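Local atomic coordinates of carbon monoxide dehydrogenase (Thermococcus sp. AM4, PDB entry 6T7J), a protein that probably catalyses the reversible, ferredoxin-linked oxidation of carbon monoxide to carbon dioxide at a metal cluster, found here without nickel. Residues A[324-329]-A[343-348]; A[336-341]-A[360-365]. All coordinates share one frame; numbering follows the deposited sequence.

Contact 1: residues A[324-329]-A[343-348]; sequences MQELAI and CIMPAI. With MSK (Broken Fe4S4 cluster), chain F.
The side-chain amide of Q325 reaches from helix 325-330 to the backbone of 343-348 and grips it at two points. Its NE2 donates to C343 O at 3.0 Å, and C343 O lies close to the amide plane of Q325. Its OE1 accepts M345 N at 2.9 Å, with an N-H...O angle of 151° and the donor tilted from the carbonyl plane. The two bonds span one residue, I344, and fix the rotation of the amide. CG of Q325 sits between the backbone N and the carbonyl carbon (chi1 53°), and the chain beyond runs extended. NE2 also donates to F322 O, and OE1 takes a weak bond from H267. CG2 of I348 meets the same oxygen, with its side chain roughly perpendicular to that of Q325.

M345 lies obliquely across this chain, with CG 3.5 Å from CD of Q325. Its SD comes within 3.7 Å of E326 OE1, the side chains crossing at about a right angle. E326 OE2 rests on the methyl CB of A347 at 3.4 Å. The carboxylate is held by a salt bridge to R38 and a hydrogen bond from A35 N. Farther along the helix, CD1 of I329 packs on CB of I348 at 3.8 Å. The second subunit packs against M345 and A347.

C343 SG binds iron FE4 of the broken cluster at 2.3 Å. The amide of Q325 is therefore a second-shell group behind a cysteine ligand. Helix 325-330 thus packs on the C343 loop and the following helix in the wall of the cluster C site.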
loop_
_atom_site.group_PDB
_atom_site.type_symbol
_atom_site.label_atom_id
_atom_site.label_comp_id
_atom_site.label_asym_id
_atom_site.label_seq_id
_atom_site.Cartn_x
_atom_site.Cartn_y
_atom_site.Cartn_z
ATOM N N MET A 324 10.079 -3.835 25.454
ATOM C CA MET A 324 10.703 -3.214 26.611
ATOM C C MET A 324 10.725 -1.692 26.543
ATOM O O MET A 324 11.057 -1.056 27.552
ATOM C CB MET A 324 12.132 -3.743 26.788
ATOM C CG MET A 324 12.191 -5.243 27.041
ATOM S SD MET A 324 13.865 -5.913 27.043
ATOM C CE MET A 324 14.464 -5.314 28.621
ATOM N N GLN A 325 10.365 -1.093 25.399
ATOM C CA GLN A 325 10.456 0.361 25.275
ATOM C C GLN A 325 9.667 1.060 26.381
ATOM O O GLN A 325 10.215 1.889 27.120
ATOM C CB GLN A 325 9.988 0.815 23.886
ATOM C CG GLN A 325 8.614 0.327 23.447
ATOM C CD GLN A 325 8.304 0.697 22.010
ATOM O OE1 GLN A 325 8.014 1.855 21.704
ATOM N NE2 GLN A 325 8.368 -0.284 21.118
ATOM N N GLU A 326 8.385 0.710 26.529
ATOM C CA GLU A 326 7.586 1.214 27.641
ATOM C C GLU A 326 8.317 1.043 28.963
ATOM O O GLU A 326 8.466 1.997 29.736
ATOM C CB GLU A 326 6.244 0.487 27.696
ATOM C CG GLU A 326 5.134 1.119 26.890
ATOM C CD GLU A 326 3.932 0.209 26.796
ATOM O OE1 GLU A 326 4.134 -1.018 26.678
ATOM O OE2 GLU A 326 2.791 0.716 26.852
ATOM N N LEU A 327 8.802 -0.175 29.225
ATOM C CA LEU A 327 9.443 -0.463 30.502
ATOM C C LEU A 327 10.629 0.457 30.753
ATOM O O LEU A 327 10.901 0.811 31.907
ATOM C CB LEU A 327 9.880 -1.926 30.548
ATOM C CG LEU A 327 8.746 -2.938 30.372
ATOM C CD1 LEU A 327 9.294 -4.342 30.173
ATOM C CD2 LEU A 327 7.798 -2.888 31.562
ATOM N N ALA A 328 11.322 0.879 29.690
ATOM C CA ALA A 328 12.476 1.754 29.870
ATOM C C ALA A 328 12.063 3.081 30.490
ATOM O O ALA A 328 12.795 3.647 31.311
ATOM C CB ALA A 328 13.183 1.976 28.532
ATOM N N ILE A 329 10.885 3.587 30.122
ATOM C CA ILE A 329 10.393 4.819 30.727
ATOM C C ILE A 329 9.949 4.566 32.161
ATOM O O ILE A 329 9.985 5.472 33.002
ATOM C CB ILE A 329 9.254 5.410 29.874
ATOM C CG1 ILE A 329 9.667 5.466 28.401
ATOM C CG2 ILE A 329 8.861 6.793 30.373
ATOM C CD1 ILE A 329 8.547 5.878 27.469
ATOM N N CYS A 343 7.911 0.966 14.712
ATOM C CA CYS A 343 7.833 0.252 15.990
ATOM C C CYS A 343 7.997 1.183 17.189
ATOM O O CYS A 343 8.417 0.754 18.267
ATOM C CB CYS A 343 8.850 -0.893 16.058
ATOM S SG CYS A 343 8.750 -2.075 14.691
ATOM N N ILE A 344 7.663 2.460 17.015
ATOM C CA ILE A 344 7.565 3.398 18.128
ATOM C C ILE A 344 6.134 3.316 18.645
ATOM O O ILE A 344 5.215 3.873 18.045
ATOM C CB ILE A 344 7.927 4.824 17.712
ATOM C CG1 ILE A 344 9.222 4.846 16.895
ATOM C CG2 ILE A 344 8.030 5.717 18.940
ATOM C CD1 ILE A 344 10.432 4.340 17.648
ATOM N N MET A 345 5.943 2.609 19.754
ATOM C CA MET A 345 4.628 2.515 20.371
ATOM C C MET A 345 4.112 3.913 20.685
ATOM O O MET A 345 4.796 4.668 21.387
ATOM C CB MET A 345 4.684 1.696 21.657
ATOM C CG MET A 345 4.899 0.207 21.469
ATOM S SD MET A 345 4.724 -0.666 23.039
ATOM C CE MET A 345 5.322 -2.297 22.599
ATOM N N PRO A 346 2.940 4.307 20.179
ATOM C CA PRO A 346 2.360 5.586 20.623
ATOM C C PRO A 346 2.197 5.655 22.130
ATOM O O PRO A 346 2.331 6.737 22.721
ATOM C CB PRO A 346 1.006 5.626 19.897
ATOM C CG PRO A 346 1.181 4.721 18.711
ATOM C CD PRO A 346 2.116 3.637 19.157
ATOM N N ALA A 347 1.958 4.508 22.770
ATOM C CA ALA A 347 1.761 4.463 24.214
ATOM C C ALA A 347 2.948 5.032 24.981
ATOM O O ALA A 347 2.779 5.492 26.117
ATOM C CB ALA A 347 1.492 3.027 24.660
ATOM N N ILE A 348 4.150 5.014 24.393
ATOM C CA ILE A 348 5.312 5.542 25.101
ATOM C C ILE A 348 5.126 7.008 25.454
ATOM O O ILE A 348 5.766 7.499 26.389
ATOM C CB ILE A 348 6.619 5.347 24.296
ATOM C CG1 ILE A 348 6.703 6.340 23.134
ATOM C CG2 ILE A 348 6.763 3.906 23.834
ATOM C CD1 ILE A 348 8.069 6.407 22.494
HETATM S S1 MSK F . 12.577 -3.128 15.665
HETATM S S3 MSK F . 10.634 -4.841 13.352
HETATM S S4 MSK F . 9.903 -5.124 16.693
HETATM S S5 MSK F . 12.820 -6.276 15.249
HETATM FE FE1 MSK F . 13.516 -3.149 13.610
HETATM FE FE2 MSK F . 12.083 -5.085 16.822
HETATM FE FE3 MSK F . 10.485 -6.344 14.986
HETATM FE FE4 MSK F . 10.412 -3.646 15.217
#

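Contact 2: residues A[336-341]-A[360-365]; sequences AIIVDY and ITTEPK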
loop_
_atom_site.group_PDB
_atom_site.type_symbol
_atom_site.label_atom_id
_atom_site.label_comp_id
_atom_site.label_asym_id
_atom_site.label_seq_id
_atom_site.Cartn_x
_atom_site.Cartn_y
_atom_site.Cartn_z
ATOM N N ALA A 336 15.118 11.563 28.177
ATOM C CA ALA A 336 14.545 11.754 26.854
ATOM C C ALA A 336 14.698 10.475 26.045
ATOM O O ALA A 336 15.724 9.788 26.136
ATOM C CB ALA A 336 15.211 12.927 26.123
ATOM N N ILE A 337 13.668 10.166 25.261
ATOM C CA ILE A 337 13.726 9.106 24.261
ATOM C C ILE A 337 13.516 9.751 22.895
ATOM O O ILE A 337 12.506 10.430 22.668
ATOM C CB ILE A 337 12.702 7.989 24.530
ATOM C CG1 ILE A 337 12.743 6.942 23.414
ATOM C CG2 ILE A 337 11.293 8.550 24.711
ATOM C CD1 ILE A 337 12.213 5.583 23.831
ATOM N N ILE A 338 14.480 9.552 22.001
ATOM C CA ILE A 338 14.520 10.194 20.693
ATOM C C ILE A 338 14.148 9.149 19.656
ATOM O O ILE A 338 14.856 8.147 19.498
ATOM C CB ILE A 338 15.909 10.782 20.395
ATOM C CG1 ILE A 338 16.518 11.401 21.656
ATOM C CG2 ILE A 338 15.836 11.792 19.257
ATOM C CD1 ILE A 338 15.684 12.502 22.257
ATOM N N VAL A 339 13.047 9.379 18.940
ATOM C CA VAL A 339 12.515 8.397 18.006
ATOM C C VAL A 339 12.433 9.002 16.612
ATOM O O VAL A 339 12.290 10.218 16.445
ATOM C CB VAL A 339 11.136 7.871 18.462
ATOM C CG1 VAL A 339 11.240 7.263 19.853
ATOM C CG2 VAL A 339 10.104 8.987 18.444
ATOM N N ASP A 340 12.546 8.137 15.600
ATOM C CA ASP A 340 12.311 8.550 14.221
ATOM C C ASP A 340 11.046 7.886 13.683
ATOM O O ASP A 340 9.996 8.530 13.617
ATOM C CB ASP A 340 13.523 8.248 13.330
ATOM C CG ASP A 340 14.125 6.877 13.584
ATOM O OD1 ASP A 340 13.416 5.996 14.111
ATOM O OD2 ASP A 340 15.310 6.677 13.239
ATOM N N TYR A 341 11.117 6.607 13.310
ATOM C CA TYR A 341 9.920 5.905 12.866
ATOM C C TYR A 341 10.092 4.402 13.054
ATOM O O TYR A 341 11.181 3.910 13.361
ATOM C CB TYR A 341 9.571 6.238 11.407
ATOM C CG TYR A 341 10.716 6.206 10.412
ATOM C CD1 TYR A 341 11.556 5.104 10.309
ATOM C CD2 TYR A 341 10.930 7.274 9.547
ATOM C CE1 TYR A 341 12.589 5.076 9.388
ATOM C CE2 TYR A 341 11.957 7.254 8.625
ATOM C CZ TYR A 341 12.784 6.155 8.549
ATOM O OH TYR A 341 13.806 6.138 7.631
ATOM N N ILE A 360 10.822 12.730 22.094
ATOM C CA ILE A 360 11.185 13.640 21.010
ATOM C C ILE A 360 11.035 12.894 19.691
ATOM O O ILE A 360 11.790 11.957 19.405
ATOM C CB ILE A 360 12.611 14.188 21.178
ATOM C CG1 ILE A 360 12.678 15.194 22.326
ATOM C CG2 ILE A 360 13.079 14.859 19.900
ATOM C CD1 ILE A 360 13.132 14.605 23.635
ATOM N N THR A 361 10.066 13.311 18.880
ATOM C CA THR A 361 9.972 12.868 17.497
ATOM C C THR A 361 10.798 13.797 16.615
ATOM O O THR A 361 10.894 15.001 16.869
ATOM C CB THR A 361 8.517 12.839 17.018
ATOM O OG1 THR A 361 7.871 14.075 17.349
ATOM C CG2 THR A 361 7.760 11.690 17.667
ATOM N N THR A 362 11.411 13.223 15.574
ATOM C CA THR A 362 12.382 13.950 14.765
ATOM C C THR A 362 12.185 13.824 13.260
ATOM O O THR A 362 12.907 14.491 12.512
ATOM C CB THR A 362 13.812 13.485 15.090
ATOM O OG1 THR A 362 13.973 12.124 14.674
ATOM C CG2 THR A 362 14.101 13.594 16.584
ATOM N N GLU A 363 11.255 12.995 12.790
ATOM C CA GLU A 363 11.096 12.754 11.367
ATOM C C GLU A 363 9.687 13.130 10.920
ATOM O O GLU A 363 8.723 12.881 11.652
ATOM C CB GLU A 363 11.381 11.275 11.037
ATOM C CG GLU A 363 10.843 10.790 9.698
ATOM C CD GLU A 363 11.826 10.991 8.561
ATOM O OE1 GLU A 363 13.049 10.990 8.821
ATOM O OE2 GLU A 363 11.373 11.152 7.406
ATOM N N PRO A 364 9.533 13.737 9.740
ATOM C CA PRO A 364 8.189 14.155 9.297
ATOM C C PRO A 364 7.217 13.003 9.087
ATOM O O PRO A 364 6.008 13.247 8.991
ATOM C CB PRO A 364 8.467 14.897 7.982
ATOM C CG PRO A 364 9.800 14.383 7.527
ATOM C CD PRO A 364 10.577 14.152 8.787
ATOM N N LYS A 365 7.696 11.765 9.008
ATOM C CA LYS A 365 6.824 10.610 8.853
ATOM C C LYS A 365 6.514 9.923 10.177
ATOM O O LYS A 365 5.740 8.961 10.195
ATOM C CB LYS A 365 7.447 9.605 7.877
ATOM C CG LYS A 365 7.610 10.141 6.463
ATOM C CD LYS A 365 8.133 9.076 5.521
ATOM C CE LYS A 365 9.569 8.696 5.849
ATOM N NZ LYS A 365 10.526 9.806 5.570
#
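Segments 336-341 and 360-365 run parallel, their end-to-end directions 9° apart, and I360 bonds to both sides of I338: its N to I337 O and its O to V339 N, each at 2.9 Å. The side chains of I338 and I360 run alongside each other on one face of the sheet, with their CD1 methyls 3.6 Å apart. CD1 of I360 also meets CB of A336. On the other face, CG2 of V339 touches CG2 of T361 at 3.7 Å.

Just past the end of strand 358-361, T362 OG1 donates to V339 O at 3.1 Å from above the carbonyl plane. T362 N adds a weak bond to the same oxygen. OG1 lies between the backbone N and the carbonyl carbon (chi1 66°), which leaves CG2 to pack on CG2 of I338.

CD2 of Y341 meets CG of E363 at 3.5 Å; ring and carboxylate planes are 61° apart. K365 CE approaches CE2 of the same ring. The Y341 hydroxyl is hydrogen-bonded to N270 and D106, and H202 of the second subunit meets the tyrosine ring edge-to-face. K365 forms a salt bridge with D106, which would probably favour a charged lysine beside the tyrosine ring.

The centres of contact 1 and contact 2 lie about 12 Å apart. Their segments alternate along the chain: helix 325-330, strand 336-339, the loop from C343 into helix 347-352, then strand 358-361. The last three elements form a beta-alpha-beta unit of a six-stranded parallel sheet. Contact 2 joins its two neighbouring strands, and contact 1 sets its connecting segment against the preceding helix. The two contacts touch where CG1 of V339 packs on CG2 of I344 at 3.7 Å. Both also reach the second subunit. The same unit thus joins the sheet, the wall of the cluster site and the dimer interface.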